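Local atomic coordinates of glutathione S-transferase (Burkholderia glumae, PDB entry 4ISD), a protein that binds glutathione and probably catalyses its conjugation to electrophilic substrates. Residues Ser72-Ile77 with Trp110-Phe115. Numbering follows the deposited sequence.
Sequences SESSAI and WIRSDF. With GSH (glutathione), chain F.
Ser75 CB lies over one face of the Arg112 guanidinium group, 3.6 Å from its plane and displaced toward NE. The group's edge is turned to Ser74 and to glutathione. Arg112 NH2 donates to Ser74 OG at 2.7 Å. That bond is fairly straight, with an N-H...O angle of 158°, and the oxygen lies only 8° out of the guanidinium plane. A chain extended from CG to NE carries the group across from helix 98-113 to the first turn of helix 74-84. Arg112 NE bonds to glutathione O11 at 3.2 Å, while Ser74 OG donates to the same O11 at 2.7 Å, so serine and arginine grip one carboxylate oxygen together. The other oxygen, O12, accepts the backbone Ser74 N at 3.0 Å. This is the glutathione site of the transferase fold, where the N-terminal end of a helix in the thioredoxin-like domain receives the gamma-glutamyl carboxylate; here an arginine of the all-helical C-terminal domain reaches in to join it. The helix start and the guanidinium would both help to stabilise the negative charge. Glu73, at the N-cap position, takes the amino group instead: its chain bends at chi2 (-68°) and places OE1 2.8 Å from glutathione N1. Glu73 OE2 is salt-bridged to Arg60, and Arg112 NH1 to Asp172 of helix 168-177, second partners that probably help to orient both ligand-binding side chains. Ser113 OG of the second subunit adds a weak hydrogen bond to the ligand, placing the pocket beside the dimer interface.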
# COMPACT_ATOMS: atom_id res chain seq x y z
N SER A 72 10.79 2.22 4.89
CA SER A 72 10.62 2.12 3.43
C SER A 72 9.15 2.17 3.01
O SER A 72 8.27 2.37 3.85
CB SER A 72 11.31 0.87 2.88
OG SER A 72 12.70 1.10 2.68
N GLU A 73 8.87 1.99 1.72
CA GLU A 73 7.51 2.09 1.16
C GLU A 73 6.96 3.51 1.27
O GLU A 73 6.56 3.97 2.36
CB GLU A 73 6.54 1.09 1.79
CG GLU A 73 6.88 -0.38 1.54
CD GLU A 73 6.73 -0.76 0.08
OE1 GLU A 73 5.64 -0.48 -0.47
OE2 GLU A 73 7.69 -1.31 -0.51
N SER A 74 6.92 4.19 0.11
CA SER A 74 6.60 5.60 0.01
C SER A 74 5.24 5.98 0.60
O SER A 74 5.10 7.06 1.21
CB SER A 74 6.69 6.07 -1.45
OG SER A 74 5.63 5.55 -2.23
N SER A 75 4.23 5.12 0.42
CA SER A 75 2.93 5.40 1.04
C SER A 75 3.04 5.38 2.57
O SER A 75 2.50 6.26 3.24
CB SER A 75 1.84 4.44 0.52
OG SER A 75 1.96 3.12 1.05
N ALA A 76 3.75 4.39 3.12
CA ALA A 76 3.96 4.31 4.57
C ALA A 76 4.72 5.53 5.09
O ALA A 76 4.47 6.03 6.20
CB ALA A 76 4.70 3.03 4.93
N ILE A 77 5.66 6.01 4.27
CA ILE A 77 6.35 7.25 4.55
C ILE A 77 5.38 8.44 4.62
O ILE A 77 5.43 9.24 5.57
CB ILE A 77 7.45 7.53 3.51
CG1 ILE A 77 8.53 6.44 3.60
CG2 ILE A 77 8.04 8.93 3.71
CD1 ILE A 77 9.63 6.55 2.55
N TRP A 110 -3.66 1.15 -5.01
CA TRP A 110 -4.03 0.62 -6.30
C TRP A 110 -2.88 0.86 -7.26
O TRP A 110 -2.40 -0.08 -7.91
CB TRP A 110 -5.29 1.30 -6.82
CG TRP A 110 -5.85 0.64 -8.04
CD1 TRP A 110 -5.70 -0.67 -8.42
CD2 TRP A 110 -6.63 1.27 -9.06
NE1 TRP A 110 -6.35 -0.89 -9.61
CE2 TRP A 110 -6.93 0.28 -10.02
CE3 TRP A 110 -7.12 2.56 -9.25
CZ2 TRP A 110 -7.70 0.56 -11.16
CZ3 TRP A 110 -7.88 2.83 -10.36
CH2 TRP A 110 -8.16 1.83 -11.31
N ILE A 111 -2.44 2.11 -7.31
CA ILE A 111 -1.33 2.50 -8.17
C ILE A 111 -0.12 1.60 -7.94
O ILE A 111 0.47 1.07 -8.88
CB ILE A 111 -0.97 3.97 -7.93
CG1 ILE A 111 -2.04 4.87 -8.56
CG2 ILE A 111 0.41 4.29 -8.48
CD1 ILE A 111 -1.95 6.30 -8.14
N ARG A 112 0.21 1.39 -6.67
CA ARG A 112 1.39 0.64 -6.32
C ARG A 112 1.28 -0.87 -6.52
O ARG A 112 2.29 -1.58 -6.42
CB ARG A 112 1.74 0.93 -4.86
CG ARG A 112 2.32 2.31 -4.62
CD ARG A 112 2.31 2.69 -3.15
NE ARG A 112 2.97 3.97 -2.94
CZ ARG A 112 2.45 5.16 -3.29
NH1 ARG A 112 1.25 5.23 -3.87
NH2 ARG A 112 3.15 6.27 -3.06
N SER A 113 0.07 -1.39 -6.78
CA SER A 113 -0.12 -2.85 -6.84
C SER A 113 -0.86 -3.38 -8.08
O SER A 113 -1.17 -4.57 -8.16
CB SER A 113 -0.86 -3.34 -5.59
OG SER A 113 -2.18 -2.82 -5.57
N ASP A 114 -1.17 -2.50 -9.02
CA ASP A 114 -1.80 -2.91 -10.26
C ASP A 114 -1.00 -2.30 -11.40
O ASP A 114 0.05 -1.68 -11.16
CB ASP A 114 -3.25 -2.40 -10.31
CG ASP A 114 -4.21 -3.41 -10.91
OD1 ASP A 114 -3.75 -4.42 -11.49
OD2 ASP A 114 -5.43 -3.18 -10.82
N PHE A 115 -1.48 -2.48 -12.63
CA PHE A 115 -0.93 -1.79 -13.80
C PHE A 115 0.44 -2.32 -14.21
O PHE A 115 1.17 -1.66 -14.95
CB PHE A 115 -0.87 -0.27 -13.58
CG PHE A 115 -2.17 0.33 -13.14
CD1 PHE A 115 -3.27 0.34 -13.99
CD2 PHE A 115 -2.30 0.89 -11.88
CE1 PHE A 115 -4.48 0.91 -13.59
CE2 PHE A 115 -3.51 1.46 -11.46
CZ PHE A 115 -4.60 1.47 -12.32
N1 GSH F . 5.52 0.19 -3.17
CA1 GSH F . 6.87 0.69 -3.17
C1 GSH F . 6.97 2.11 -2.69
O11 GSH F . 6.01 2.92 -2.81
O12 GSH F . 8.04 2.48 -2.13
CB1 GSH F . 7.57 0.49 -4.49
CG1 GSH F . 9.05 0.87 -4.34
CD1 GSH F . 9.81 0.48 -5.62
OE1 GSH F . 9.28 -0.22 -6.46
N2 GSH F . 11.18 0.97 -5.83
CA2 GSH F . 11.94 0.63 -7.01
C2 GSH F . 13.14 -0.18 -6.64
O2 GSH F . 13.72 -0.01 -5.59
CB2 GSH F . 12.43 1.88 -7.69
SG2 GSH F . 11.88 1.86 -9.38
N3 GSH F . 13.64 -1.20 -7.54
CA3 GSH F . 14.80 -1.96 -7.13
C3 GSH F . 14.33 -3.36 -6.85
O31 GSH F . 13.12 -3.58 -6.59
O32 GSH F . 15.16 -4.32 -6.89